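Local coordinates for protein D-mandelate dehydrogenase (Rhodotorula graminis, PDB 2W2K) that probably oxidises D-mandelate reversibly with a nicotinamide cofactor, as a member of the D-isomer specific 2-hydroxyacid dehydrogenase family, at residues E53-E61 with F316-I324; Y123-Y134 with M296-H304. All blocks are in the same frame, centred on the assembly; numbering follows the deposited sequence. Where two conformers were deposited one is given.

Interaction 1 of 2, residues E53-E61 with F316-I324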
ATOM      1  N   GLU B  53      38.532 -22.856   4.788  1.00  7.19           N
ATOM      2  CA  GLU B  53      37.636 -23.782   4.086  1.00  5.59           C
ATOM      3  C   GLU B  53      36.288 -23.180   3.650  1.00  5.92           C
ATOM      4  O   GLU B  53      35.586 -23.758   2.801  1.00  5.95           O
ATOM      5  CB  GLU B  53      37.383 -25.051   4.946  1.00  9.41           C
ATOM      6  CG  GLU B  53      38.600 -25.982   5.127  1.00 11.59           C
ATOM      7  CD  GLU B  53      39.712 -25.404   6.004  1.00 11.70           C
ATOM      8  OE1 GLU B  53      39.438 -24.857   7.094  1.00  8.82           O
ATOM      9  OE2 GLU B  53      40.891 -25.553   5.621  1.00 12.51           O
ATOM     10  N   ALA B  54      35.917 -22.045   4.251  1.00  4.31           N
ATOM     11  CA  ALA B  54      34.677 -21.342   3.894  1.00  2.32           C
ATOM     12  C   ALA B  54      34.808 -19.810   3.976  1.00  7.21           C
ATOM     13  O   ALA B  54      35.740 -19.276   4.624  1.00  5.48           O
ATOM     14  CB  ALA B  54      33.490 -21.839   4.808  1.00  6.69           C
ATOM     15  N   ILE B  55      33.876 -19.113   3.304  1.00  5.66           N
ATOM     16  CA  ILE B  55      33.673 -17.683   3.435  1.00  5.60           C
ATOM     17  C   ILE B  55      32.175 -17.435   3.762  1.00  3.45           C
ATOM     18  O   ILE B  55      31.301 -18.055   3.131  1.00  6.60           O
ATOM     19  CB  ILE B  55      34.020 -16.927   2.088  1.00  6.03           C
ATOM     20  CG1 ILE B  55      35.498 -17.122   1.678  1.00  2.90           C
ATOM     21  CG2 ILE B  55      33.699 -15.426   2.223  1.00  8.10           C
ATOM     22  CD1 ILE B  55      35.709 -17.055   0.120  1.00  4.35           C
ATOM     23  N   ILE B  56      31.896 -16.514   4.693  1.00  5.77           N
ATOM     24  CA  ILE B  56      30.518 -16.074   5.047  1.00  4.79           C
ATOM     25  C   ILE B  56      30.323 -14.533   4.959  1.00  7.94           C
ATOM     26  O   ILE B  56      31.228 -13.732   5.304  1.00  7.07           O
ATOM     27  CB  ILE B  56      30.096 -16.633   6.490  1.00  4.54           C
ATOM     28  CG1 ILE B  56      28.554 -16.643   6.677  1.00 11.19           C
ATOM     29  CG2 ILE B  56      30.884 -15.942   7.617  1.00  6.55           C
ATOM     30  CD1 ILE B  56      28.007 -17.391   7.946  1.00  6.34           C
ATOM     31  N   LYS B  57      29.144 -14.134   4.478  1.00  7.07           N
ATOM     32  CA  LYS B  57      28.796 -12.710   4.235  1.00  6.47           C
ATOM     33  C   LYS B  57      27.340 -12.536   4.722  1.00  7.23           C
ATOM     34  O   LYS B  57      26.377 -12.963   4.035  1.00  7.31           O
ATOM     35  CB  LYS B  57      28.956 -12.404   2.720  1.00  4.95           C
ATOM     36  CG  LYS B  57      28.845 -10.878   2.288  1.00  5.41           C
ATOM     37  CD  LYS B  57      28.770 -10.795   0.742  1.00  5.44           C
ATOM     38  CE  LYS B  57      28.728  -9.358   0.156  1.00  9.24           C
ATOM     39  NZ  LYS B  57      27.488  -8.562   0.491  1.00  7.29           N
ATOM     40  N   LEU B  58      27.181 -11.944   5.917  1.00  5.61           N
ATOM     41  CA  LEU B  58      25.901 -11.974   6.668  1.00  8.69           C
ATOM     42  C   LEU B  58      24.823 -10.959   6.237  1.00  6.79           C
ATOM     43  O   LEU B  58      23.651 -11.072   6.652  1.00  7.44           O
ATOM     44  CB  LEU B  58      26.171 -11.838   8.183  1.00 10.32           C
ATOM     45  CG  LEU B  58      26.981 -12.992   8.822  1.00  9.99           C
ATOM     46  CD1 LEU B  58      27.513 -12.596  10.217  1.00  8.61           C
ATOM     47  CD2 LEU B  58      26.148 -14.227   8.950  1.00  7.85           C
ATOM     48  N   ALA B  59      25.211  -9.968   5.431  1.00  8.06           N
ATOM     49  CA  ALA B  59      24.286  -8.926   4.980  1.00  6.60           C
ATOM     50  C   ALA B  59      24.682  -8.414   3.591  1.00  7.51           C
ATOM     51  O   ALA B  59      25.854  -8.438   3.219  1.00  7.89           O
ATOM     52  CB  ALA B  59      24.241  -7.734   5.983  1.00  7.88           C
ATOM     53  N   VAL B  60      23.699  -7.902   2.858  1.00  7.91           N
ATOM     54  CA  VAL B  60      23.930  -7.426   1.479  1.00  8.44           C
ATOM     55  C   VAL B  60      24.920  -6.257   1.474  1.00  7.28           C
ATOM     56  O   VAL B  60      25.818  -6.169   0.599  1.00 11.12           O
ATOM     57  CB  VAL B  60      22.579  -7.041   0.791  1.00  7.82           C
ATOM     58  CG1 VAL B  60      22.822  -6.232  -0.492  1.00 11.43           C
ATOM     59  CG2 VAL B  60      21.763  -8.297   0.466  1.00  7.22           C
ATOM     60  N   GLU B  61      24.777  -5.377   2.470  1.00 11.11           N
ATOM     61  CA  GLU B  61      25.653  -4.202   2.611  1.00 13.09           C
ATOM     62  C   GLU B  61      27.035  -4.460   3.265  1.00 15.27           C
ATOM     63  O   GLU B  61      27.823  -3.519   3.412  1.00 15.03           O
ATOM     64  CB  GLU B  61      24.924  -3.061   3.366  1.00 17.44           C
ATOM     65  CG  GLU B  61      24.635  -3.327   4.853  1.00 19.32           C
ATOM     66  CD  GLU B  61      23.318  -4.077   5.114  1.00 19.38           C
ATOM     67  OE1 GLU B  61      22.689  -4.613   4.177  1.00 16.19           O
ATOM     68  OE2 GLU B  61      22.909  -4.124   6.287  1.00 24.91           O
ATOM     69  N   PHE B 316      18.453 -14.289   6.305  1.00  4.66           N
ATOM     70  CA  PHE B 316      19.835 -14.206   5.738  1.00  5.26           C
ATOM     71  C   PHE B 316      20.861 -14.849   6.712  1.00  9.28           C
ATOM     72  O   PHE B 316      21.698 -15.667   6.302  1.00  8.25           O
ATOM     73  CB  PHE B 316      20.309 -12.744   5.432  1.00  5.44           C
ATOM     74  CG  PHE B 316      19.646 -12.079   4.240  1.00  6.03           C
ATOM     75  CD1 PHE B 316      18.948 -12.809   3.260  1.00  8.44           C
ATOM     76  CD2 PHE B 316      19.746 -10.693   4.089  1.00  8.56           C
ATOM     77  CE1 PHE B 316      18.329 -12.131   2.149  1.00  7.41           C
ATOM     78  CE2 PHE B 316      19.152 -10.023   2.999  1.00  9.44           C
ATOM     79  CZ  PHE B 316      18.449 -10.758   2.023  1.00 11.55           C
ATOM     80  N   GLU B 317      20.820 -14.451   7.991  1.00  8.05           N
ATOM     81  CA  GLU B 317      21.718 -15.025   9.020  1.00  6.71           C
ATOM     82  C   GLU B 317      21.500 -16.533   9.214  1.00  8.84           C
ATOM     83  O   GLU B 317      22.482 -17.291   9.265  1.00  5.76           O
ATOM     84  CB  GLU B 317      21.581 -14.249  10.357  1.00  5.37           C
ATOM     85  CG  GLU B 317      22.109 -12.799  10.227  1.00  5.22           C
ATOM     86  CD  GLU B 317      22.300 -12.044  11.556  1.00 11.27           C
ATOM     87  OE1 GLU B 317      21.982 -12.593  12.640  1.00 10.58           O
ATOM     88  OE2 GLU B 317      22.774 -10.875  11.482  1.00 10.17           O
ATOM     89  N   ARG B 318      20.236 -16.982   9.302  1.00  8.02           N
ATOM     90  CA  ARG B 318      19.953 -18.440   9.444  1.00  7.55           C
ATOM     91  C   ARG B 318      20.445 -19.267   8.237  1.00  7.91           C
ATOM     92  O   ARG B 318      21.085 -20.309   8.421  1.00  8.74           O
ATOM     93  CB  ARG B 318      18.447 -18.726   9.688  1.00  8.25           C
ATOM     94  CG  ARG B 318      18.145 -20.239  10.043  1.00  8.17           C
ATOM     95  CD  ARG B 318      16.622 -20.530  10.063  1.00 11.23           C
ATOM     96  NE  ARG B 318      16.054 -20.619   8.710  1.00 14.57           N
ATOM     97  CZ  ARG B 318      16.077 -21.712   7.938  1.00 18.64           C
ATOM     98  NH1 ARG B 318      16.650 -22.846   8.357  1.00 14.44           N
ATOM     99  NH2 ARG B 318      15.523 -21.679   6.734  1.00 17.35           N
ATOM    100  N   LEU B 319      20.158 -18.812   7.007  1.00  5.89           N
ATOM    101  CA  LEU B 319      20.553 -19.571   5.798  1.00  7.79           C
ATOM    102  C   LEU B 319      22.085 -19.649   5.621  1.00  7.19           C
ATOM    103  O   LEU B 319      22.632 -20.736   5.367  1.00  7.51           O
ATOM    104  CB  LEU B 319      19.864 -19.002   4.527  1.00  8.09           C
ATOM    105  CG  LEU B 319      18.363 -19.343   4.350  1.00  7.81           C
ATOM    106  CD1 LEU B 319      17.802 -18.519   3.172  1.00  9.31           C
ATOM    107  CD2 LEU B 319      18.156 -20.848   4.121  1.00 11.43           C
ATOM    108  N   THR B 320      22.773 -18.519   5.759  1.00  7.34           N
ATOM    109  CA  THR B 320      24.256 -18.513   5.601  1.00  6.73           C
ATOM    110  C   THR B 320      24.952 -19.462   6.593  1.00  7.46           C
ATOM    111  O   THR B 320      25.798 -20.279   6.187  1.00  7.72           O
ATOM    112  CB  THR B 320      24.876 -17.088   5.663  1.00  6.13           C
ATOM    113  OG1 THR B 320      24.488 -16.418   6.882  1.00  7.10           O
ATOM    114  CG2 THR B 320      24.454 -16.236   4.405  1.00  8.93           C
ATOM    115  N   MET B 321      24.597 -19.358   7.884  1.00  6.52           N
ATOM    116  CA  MET B 321      25.216 -20.200   8.933  1.00  5.14           C
ATOM    117  C   MET B 321      24.876 -21.687   8.752  1.00  8.48           C
ATOM    118  O   MET B 321      25.771 -22.544   8.812  1.00  5.67           O
ATOM    119  CB  MET B 321      24.814 -19.724  10.340  1.00  7.12           C
ATOM    120  CG  MET B 321      25.385 -18.346  10.756  1.00  8.60           C
ATOM    121  SD  MET B 321      25.081 -17.955  12.515  1.00 10.97           S
ATOM    122  CE  MET B 321      23.953 -16.571  12.409  1.00 16.96           C
ATOM    123  N   THR B 322      23.586 -21.989   8.520  1.00  6.67           N
ATOM    124  CA  THR B 322      23.110 -23.368   8.322  1.00  7.51           C
ATOM    125  C   THR B 322      23.691 -24.048   7.080  1.00  7.48           C
ATOM    126  O   THR B 322      24.062 -25.229   7.128  1.00  8.74           O
ATOM    127  CB  THR B 322      21.522 -23.443   8.326  1.00  9.09           C
ATOM    128  OG1 THR B 322      21.016 -22.901   9.564  1.00  8.45           O
ATOM    129  CG2 THR B 322      21.026 -24.879   8.157  1.00 13.20           C
ATOM    130  N   ASN B 323      23.775 -23.310   5.968  1.00  7.37           N
ATOM    131  CA  ASN B 323      24.414 -23.823   4.748  1.00  7.61           C
ATOM    132  C   ASN B 323      25.846 -24.341   4.996  1.00 10.12           C
ATOM    133  O   ASN B 323      26.205 -25.480   4.599  1.00  6.34           O
ATOM    134  CB  ASN B 323      24.403 -22.756   3.643  1.00  7.19           C
ATOM    135  CG  ASN B 323      23.112 -22.771   2.780  1.00  8.58           C
ATOM    136  OD1 ASN B 323      22.560 -21.704   2.432  1.00 12.75           O
ATOM    137  ND2 ASN B 323      22.654 -23.951   2.426  1.00  8.25           N
ATOM    138  N   ILE B 324      26.662 -23.524   5.656  1.00  5.83           N
ATOM    139  CA  ILE B 324      28.081 -23.888   5.911  1.00  7.43           C
ATOM    140  C   ILE B 324      28.211 -25.076   6.910  1.00  7.61           C
ATOM    141  O   ILE B 324      29.041 -25.997   6.717  1.00  7.40           O
ATOM    142  CB  ILE B 324      28.906 -22.628   6.327  1.00  5.78           C
ATOM    143  CG1 ILE B 324      29.025 -21.639   5.138  1.00  6.54           C
ATOM    144  CG2 ILE B 324      30.306 -23.009   6.834  1.00  9.69           C
ATOM    145  CD1 ILE B 324      29.508 -20.233   5.549  1.00  6.54           C
TER
HETATM  146  O   HOH W   1      23.231  -9.094   9.447  1.00 14.45           O

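Interaction 2 of 2, residues Y123-Y134 with M296-H304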
ATOM      1  N   TYR B 123       2.414  -2.113  -2.356  1.00  4.79           N
ATOM      2  CA  TYR B 123       2.429  -0.675  -2.008  1.00  6.64           C
ATOM      3  C   TYR B 123       2.532   0.239  -3.261  1.00  8.92           C
ATOM      4  O   TYR B 123       1.765   1.220  -3.403  1.00  5.80           O
ATOM      5  CB  TYR B 123       3.589  -0.394  -1.013  1.00  6.89           C
ATOM      6  CG  TYR B 123       3.927   1.079  -0.775  1.00  7.86           C
ATOM      7  CD1 TYR B 123       3.297   1.806   0.246  1.00 10.78           C
ATOM      8  CD2 TYR B 123       4.907   1.735  -1.544  1.00  9.00           C
ATOM      9  CE1 TYR B 123       3.623   3.163   0.484  1.00  9.77           C
ATOM     10  CE2 TYR B 123       5.223   3.108  -1.324  1.00  9.29           C
ATOM     11  CZ  TYR B 123       4.582   3.802  -0.311  1.00 11.95           C
ATOM     12  OH  TYR B 123       4.905   5.142  -0.068  1.00 12.10           O
ATOM     13  N   LEU B 124       3.472  -0.070  -4.158  1.00  5.81           N
ATOM     14  CA  LEU B 124       3.626   0.723  -5.406  1.00  4.74           C
ATOM     15  C   LEU B 124       2.378   0.616  -6.324  1.00  7.53           C
ATOM     16  O   LEU B 124       1.980   1.614  -6.950  1.00  7.17           O
ATOM     17  CB  LEU B 124       4.881   0.301  -6.170  1.00  4.26           C
ATOM     18  CG  LEU B 124       6.261   0.446  -5.473  1.00  3.47           C
ATOM     19  CD1 LEU B 124       7.341  -0.147  -6.368  1.00  7.05           C
ATOM     20  CD2 LEU B 124       6.540   1.947  -5.151  1.00  5.31           C
ATOM     21  N   ILE B 125       1.767  -0.571  -6.390  1.00  4.44           N
ATOM     22  CA  ILE B 125       0.494  -0.783  -7.162  1.00  4.76           C
ATOM     23  C   ILE B 125      -0.653   0.091  -6.620  1.00  6.63           C
ATOM     24  O   ILE B 125      -1.356   0.786  -7.390  1.00  5.00           O
ATOM     25  CB  ILE B 125       0.071  -2.307  -7.221  1.00  4.72           C
ATOM     26  CG1 ILE B 125       1.071  -3.103  -8.071  1.00  5.39           C
ATOM     27  CG2 ILE B 125      -1.349  -2.467  -7.832  1.00  5.45           C
ATOM     28  CD1 ILE B 125       0.932  -4.690  -7.947  1.00  8.81           C
ATOM     29  N   LEU B 126      -0.831   0.075  -5.293  1.00  4.51           N
ATOM     30  CA  LEU B 126      -1.791   0.981  -4.653  1.00  5.24           C
ATOM     31  C   LEU B 126      -1.444   2.456  -4.950  1.00  6.89           C
ATOM     32  O   LEU B 126      -2.326   3.226  -5.343  1.00  5.85           O
ATOM     33  CB  LEU B 126      -1.896   0.702  -3.135  1.00  4.63           C
ATOM     34  CG  LEU B 126      -2.618  -0.602  -2.725  1.00  6.06           C
ATOM     35  CD1 LEU B 126      -2.203  -1.103  -1.313  1.00  8.68           C
ATOM     36  CD2 LEU B 126      -4.147  -0.476  -2.820  1.00  7.27           C
ATOM     37  N   SER B 127      -0.171   2.841  -4.796  1.00  6.30           N
ATOM     38  CA  SER B 127       0.252   4.229  -5.091  1.00  8.80           C
ATOM     39  C   SER B 127      -0.092   4.730  -6.515  1.00  9.01           C
ATOM     40  O   SER B 127      -0.603   5.850  -6.673  1.00  7.73           O
ATOM     41  CB  SER B 127       1.756   4.440  -4.779  1.00  8.37           C
ATOM     42  OG  SER B 127       2.095   5.818  -4.868  1.00 11.43           O
ATOM     43  N   VAL B 128       0.183   3.914  -7.535  1.00  6.22           N
ATOM     44  CA  VAL B 128      -0.020   4.339  -8.938  1.00  6.86           C
ATOM     45  C   VAL B 128      -1.504   4.390  -9.348  1.00  5.22           C
ATOM     46  O   VAL B 128      -1.879   5.184 -10.236  1.00  7.48           O
ATOM     47  CB  VAL B 128       0.851   3.515  -9.978  1.00  7.03           C
ATOM     48  CG1 VAL B 128       2.375   3.683  -9.697  1.00  9.13           C
ATOM     49  CG2 VAL B 128       0.476   2.023 -10.039  1.00  7.45           C
ATOM     50  N   PHE B 129      -2.346   3.560  -8.723  1.00  5.38           N
ATOM     51  CA  PHE B 129      -3.796   3.588  -8.985  1.00  7.11           C
ATOM     52  C   PHE B 129      -4.480   4.788  -8.290  1.00  5.88           C
ATOM     53  O   PHE B 129      -5.406   5.387  -8.856  1.00  6.15           O
ATOM     54  CB  PHE B 129      -4.489   2.267  -8.569  1.00  5.66           C
ATOM     55  CG  PHE B 129      -4.566   1.215  -9.684  1.00  7.93           C
ATOM     56  CD1 PHE B 129      -3.665   0.144  -9.720  1.00  6.74           C
ATOM     57  CD2 PHE B 129      -5.581   1.282 -10.674  1.00  9.18           C
ATOM     58  CE1 PHE B 129      -3.739  -0.840 -10.737  1.00  7.73           C
ATOM     59  CE2 PHE B 129      -5.666   0.318 -11.700  1.00  9.71           C
ATOM     60  CZ  PHE B 129      -4.738  -0.745 -11.741  1.00 10.09           C
ATOM     61  N   ARG B 130      -3.993   5.150  -7.099  1.00  6.58           N
ATOM     62  CA  ARG B 130      -4.650   6.151  -6.207  1.00  5.95           C
ATOM     63  C   ARG B 130      -4.038   7.576  -6.240  1.00  7.39           C
ATOM     64  O   ARG B 130      -4.614   8.530  -5.681  1.00  6.90           O
ATOM     65  CB  ARG B 130      -4.675   5.583  -4.767  1.00  8.02           C
ATOM     66  CG  ARG B 130      -5.454   4.214  -4.667  1.00  7.23           C
ATOM     67  CD  ARG B 130      -6.974   4.311  -5.160  1.00  5.90           C
ATOM     68  NE  ARG B 130      -7.660   5.286  -4.305  1.00  7.92           N
ATOM     69  CZ  ARG B 130      -8.218   5.011  -3.128  1.00 10.72           C
ATOM     70  NH1 ARG B 130      -8.294   3.743  -2.676  1.00  6.88           N
ATOM     71  NH2 ARG B 130      -8.702   6.019  -2.387  1.00  9.88           N
ATOM     72  N   LEU B 131      -2.886   7.703  -6.917  1.00  5.54           N
ATOM     73  CA  LEU B 131      -2.087   8.954  -6.964  1.00  6.15           C
ATOM     74  C   LEU B 131      -1.691   9.449  -5.543  1.00  8.90           C
ATOM     75  O   LEU B 131      -1.731  10.646  -5.237  1.00  7.08           O
ATOM     76  CB  LEU B 131      -2.802  10.055  -7.816  1.00  7.41           C
ATOM     77  CG  LEU B 131      -3.283   9.545  -9.199  1.00 10.79           C
ATOM     78  CD1 LEU B 131      -4.127  10.593  -9.929  1.00 16.34           C
ATOM     79  CD2 LEU B 131      -2.096   9.060 -10.064  1.00  9.18           C
ATOM     80  N   ALA B 132      -1.287   8.506  -4.695  1.00  8.54           N
ATOM     81  CA  ALA B 132      -1.013   8.793  -3.275  1.00 10.53           C
ATOM     82  C   ALA B 132       0.283   9.578  -3.058  1.00  7.92           C
ATOM     83  O   ALA B 132       0.405  10.362  -2.094  1.00  9.06           O
ATOM     84  CB  ALA B 132      -0.998   7.491  -2.473  1.00 10.69           C
ATOM     85  N   SER B 133       1.255   9.368  -3.943  1.00  8.76           N
ATOM     86  CA  SER B 133       2.539  10.069  -3.865  1.00  9.30           C
ATOM     87  C   SER B 133       2.349  11.597  -4.003  1.00 11.69           C
ATOM     88  O   SER B 133       2.921  12.384  -3.226  1.00 11.40           O
ATOM     89  CB  SER B 133       3.527   9.519  -4.904  1.00 11.41           C
ATOM     90  OG  SER B 133       4.796  10.143  -4.756  1.00 16.70           O
ATOM     91  N   TYR B 134       1.532  11.993  -4.978  1.00  8.47           N
ATOM     92  CA  TYR B 134       1.146  13.396  -5.210  1.00 10.05           C
ATOM     93  C   TYR B 134       0.362  13.958  -4.007  1.00  9.81           C
ATOM     94  O   TYR B 134       0.613  15.095  -3.557  1.00 12.04           O
ATOM     95  CB  TYR B 134       0.317  13.476  -6.497  1.00 10.31           C
ATOM     96  CG  TYR B 134      -0.110  14.864  -6.959  1.00 14.28           C
ATOM     97  CD1 TYR B 134       0.843  15.855  -7.234  1.00 12.38           C
ATOM     98  CD2 TYR B 134      -1.456  15.162  -7.158  1.00  8.80           C
ATOM     99  CE1 TYR B 134       0.453  17.135  -7.679  1.00 21.92           C
ATOM    100  CE2 TYR B 134      -1.862  16.435  -7.611  1.00 18.99           C
ATOM    101  CZ  TYR B 134      -0.894  17.411  -7.874  1.00 19.32           C
ATOM    102  OH  TYR B 134      -1.270  18.663  -8.330  1.00 19.04           O
ATOM    103  N   MET B 296       8.194  15.474 -11.898  1.00 21.23           N
ATOM    104  CA  MET B 296       6.827  15.218 -12.377  0.50 21.09           C
ATOM    105  C   MET B 296       5.815  15.040 -11.245  1.00 19.49           C
ATOM    106  O   MET B 296       6.190  14.905 -10.090  1.00 18.42           O
ATOM    107  CB  MET B 296       6.800  13.988 -13.274  0.50 21.25           C
ATOM    108  CG  MET B 296       7.525  14.179 -14.570  0.50 23.11           C
ATOM    109  SD  MET B 296       7.335  12.745 -15.611  0.50 21.11           S
ATOM    110  CE  MET B 296       8.533  13.141 -16.881  0.50 10.84           C
ATOM    111  N   LYS B 297       4.524  15.036 -11.585  1.00 18.50           N
ATOM    112  CA  LYS B 297       3.460  14.860 -10.571  1.00 18.03           C
ATOM    113  C   LYS B 297       3.345  13.440  -9.997  1.00 18.28           C
ATOM    114  O   LYS B 297       3.250  13.261  -8.775  1.00 14.99           O
ATOM    115  CB  LYS B 297       2.089  15.259 -11.147  1.00 19.45           C
ATOM    116  CG  LYS B 297       1.762  16.753 -11.056  1.00 22.60           C
ATOM    117  CD  LYS B 297       0.367  17.051 -11.595  1.00 18.17           C
ATOM    118  CE  LYS B 297       0.040  18.544 -11.514  1.00 23.47           C
ATOM    119  NZ  LYS B 297      -1.307  18.833 -12.071  1.00 21.15           N
ATOM    120  N   HIS B 298       3.339  12.444 -10.884  1.00 12.29           N
ATOM    121  CA  HIS B 298       2.834  11.111 -10.533  1.00 11.70           C
ATOM    122  C   HIS B 298       3.852   9.943 -10.623  1.00 10.54           C
ATOM    123  O   HIS B 298       3.488   8.801 -10.978  1.00 10.50           O
ATOM    124  CB  HIS B 298       1.559  10.807 -11.353  1.00 10.58           C
ATOM    125  CG  HIS B 298       0.417  11.755 -11.095  1.00 14.70           C
ATOM    126  ND1 HIS B 298      -0.056  12.036  -9.831  1.00 12.40           N
ATOM    127  CD2 HIS B 298      -0.365  12.456 -11.953  1.00 14.81           C
ATOM    128  CE1 HIS B 298      -1.071  12.884  -9.920  1.00 16.69           C
ATOM    129  NE2 HIS B 298      -1.286  13.148 -11.199  1.00 10.58           N
ATOM    130  N   VAL B 299       5.115  10.200 -10.284  1.00  9.62           N
ATOM    131  CA  VAL B 299       6.108   9.105 -10.224  1.00  9.15           C
ATOM    132  C   VAL B 299       6.481   8.808  -8.752  1.00 11.72           C
ATOM    133  O   VAL B 299       7.008   9.681  -8.048  1.00 12.10           O
ATOM    134  CB  VAL B 299       7.393   9.398 -11.072  1.00  8.91           C
ATOM    135  CG1 VAL B 299       8.348   8.178 -11.095  1.00  9.86           C
ATOM    136  CG2 VAL B 299       7.044   9.799 -12.508  1.00  8.79           C
ATOM    137  N   THR B 300       6.183   7.593  -8.297  1.00  6.78           N
ATOM    138  CA  THR B 300       6.506   7.127  -6.941  1.00  7.31           C
ATOM    139  C   THR B 300       7.939   6.559  -6.952  1.00  9.03           C
ATOM    140  O   THR B 300       8.273   5.676  -7.766  1.00  8.52           O
ATOM    141  CB  THR B 300       5.479   6.031  -6.429  1.00 11.82           C
ATOM    142  OG1 THR B 300       4.124   6.522  -6.479  1.00  8.69           O
ATOM    143  CG2 THR B 300       5.825   5.555  -4.999  1.00  7.44           C
ATOM    144  N   LEU B 301       8.790   7.086  -6.065  1.00  8.66           N
ATOM    145  CA  LEU B 301      10.222   6.721  -6.025  1.00  6.31           C
ATOM    146  C   LEU B 301      10.692   6.335  -4.606  1.00  8.17           C
ATOM    147  O   LEU B 301      10.546   7.122  -3.667  1.00  6.89           O
ATOM    148  CB  LEU B 301      11.093   7.876  -6.580  1.00  8.60           C
ATOM    149  CG  LEU B 301      10.767   8.340  -8.023  1.00 11.10           C
ATOM    150  CD1 LEU B 301      11.143   9.812  -8.277  1.00 10.44           C
ATOM    151  CD2 LEU B 301      11.377   7.402  -9.050  1.00  7.85           C
ATOM    152  N   THR B 302      11.245   5.129  -4.451  1.00  8.17           N
ATOM    153  CA  THR B 302      11.766   4.644  -3.135  1.00  7.74           C
ATOM    154  C   THR B 302      13.275   4.235  -3.210  1.00  7.24           C
ATOM    155  O   THR B 302      13.803   3.964  -4.303  1.00  8.11           O
ATOM    156  CB  THR B 302      10.857   3.519  -2.516  1.00 10.94           C
ATOM    157  OG1 THR B 302      10.619   2.468  -3.481  1.00  7.92           O
ATOM    158  CG2 THR B 302       9.499   4.095  -2.081  1.00  8.49           C
ATOM    159  N   THR B 303      13.969   4.214  -2.064  1.00  5.59           N
ATOM    160  CA  THR B 303      15.418   3.911  -2.000  1.00  6.86           C
ATOM    161  C   THR B 303      15.799   2.393  -1.963  1.00  9.40           C
ATOM    162  O   THR B 303      16.515   1.949  -1.041  1.00  9.03           O
ATOM    163  CB  THR B 303      16.120   4.655  -0.783  1.00  7.79           C
ATOM    164  OG1 THR B 303      15.579   4.179   0.464  1.00  8.86           O
ATOM    165  CG2 THR B 303      15.919   6.170  -0.871  1.00  8.97           C
ATOM    166  N   HIS B 304      15.356   1.621  -2.970  1.00  6.86           N
ATOM    167  CA  HIS B 304      15.638   0.157  -3.052  1.00  7.90           C
ATOM    168  C   HIS B 304      15.349  -0.557  -1.705  1.00  7.84           C
ATOM    169  O   HIS B 304      16.190  -1.313  -1.171  1.00  7.43           O
ATOM    170  CB  HIS B 304      17.079  -0.106  -3.574  1.00  9.17           C
ATOM    171  CG  HIS B 304      17.278  -1.446  -4.237  1.00 12.61           C
ATOM    172  ND1 HIS B 304      16.489  -2.552  -3.983  1.00 17.92           N
ATOM    173  CD2 HIS B 304      18.218  -1.859  -5.124  1.00 12.23           C
ATOM    174  CE1 HIS B 304      16.914  -3.578  -4.708  1.00 13.01           C
ATOM    175  NE2 HIS B 304      17.970  -3.186  -5.399  1.00 22.62           N
TER
HETATM  176  O   HOH W   2       1.082  10.260  -7.433  1.00  5.25           O

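Interaction 1 of 2, residues E53-E61 with F316-I324
I56 and T320 mark the tightly packed middle of this contact, where strand 54-57 runs antiparallel to helix 316-324 (175° between directions). The I56 chain reaches across T320 at about a right angle, with CG1 of I56 3.8 Å from CB of T320. CG1 of I56 stands anti to the backbone N (chi1 -160°), which carries CD1 of I56 on to CG of M321, 4.0 Å away. Further along the helix, CD1 of I324 comes within 3.8 Å of CB of I56, while CG2 of I324 meets the methyl of A54. The T320 hydroxyl OG1 donates to O of F316 (2.9 Å), a carbonyl that T320 N grips from the opposite face, and CD2 of L58 lies 3.4 Å from OG1 of T320. Strand 54-57 is central in the parallel sheet of the flavodoxin-like catalytic domain, and through A54, I56 and I324 helix 310-330 packs on one face of that sheet. A buried water bridges E317 and L58, donating to OE2 of E317 (2.7 Å) and weakly to O of L58; the E317 carboxylate also accepts from R14 N and L16 N. The loose side is at V60, exposed, which offers only CG2 to CE2 of the F316 ring, at 4.0 Å.

Interaction 2 of 2, residues Y123-Y134 with M296-H304
Strand 299-301, the outermost in this chain's seven-stranded parallel Rossmann sheet, is covered by helix 114-130 and the start of helix 132-139. T300 points at the helices, and its OG1 shares a hydrogen bond with OG of S127 (2.7 Å), either hydroxyl being a possible donor. Because CG2 of T300 is anti to its backbone N while OG1 is beside it (chi1 -56°), the methyl is left to meet CD2 of L124 at 3.7 Å. Beyond the bend at L131, where phi turns positive, H298 is clasped: CD2 of L131 makes a CH-pi contact over one imidazole face, 3.8 Å from the centroid, and CB of K297 covers the other. The edge of H298 is directed at the face of Y134 in an offset edge-to-face pair, planes at 75°, and a water bridges Y134 N and H298 ND1. K297 runs extended alongside Y134, its CE 3.4 Å from the tyrosine OH; E153 binds both ends, by a salt bridge to K297 and a hydrogen bond to Y134. Replacing Y134 by an alanine is likely to leave the H298 edge without its aromatic face and E153 without the tyrosine hydroxyl. The contact thus packs the edge strand of the NAD-binding Rossmann domain under interdomain helix 114-130 and its successor.

Overall arrangement
The two contacts belong to different domains, their centres 34 Å apart on opposite sides of the chain's centre and their nearest atoms about 8 Å apart. The chain itself connects them: strand 299-301 of interaction 2 is followed directly by helix 310-330, which supplies 316-324 to interaction 1. Between the two comes G307, which binds NAD(+) in a structure of this protein, although no cofactor is bound to this chain; the side chain of F316 is about 6 Å from G307. Interaction 2 approaches the same site from the Rossmann side, where T302 OG1 is hydrogen-bonded to D281 and the L124 side chain is about 4 Å from that of T255, both likewise NAD(+)-binding residues. Helix 114-130 and residues after it also face the partner subunit, which hydrogen-bonds Y123 and S133.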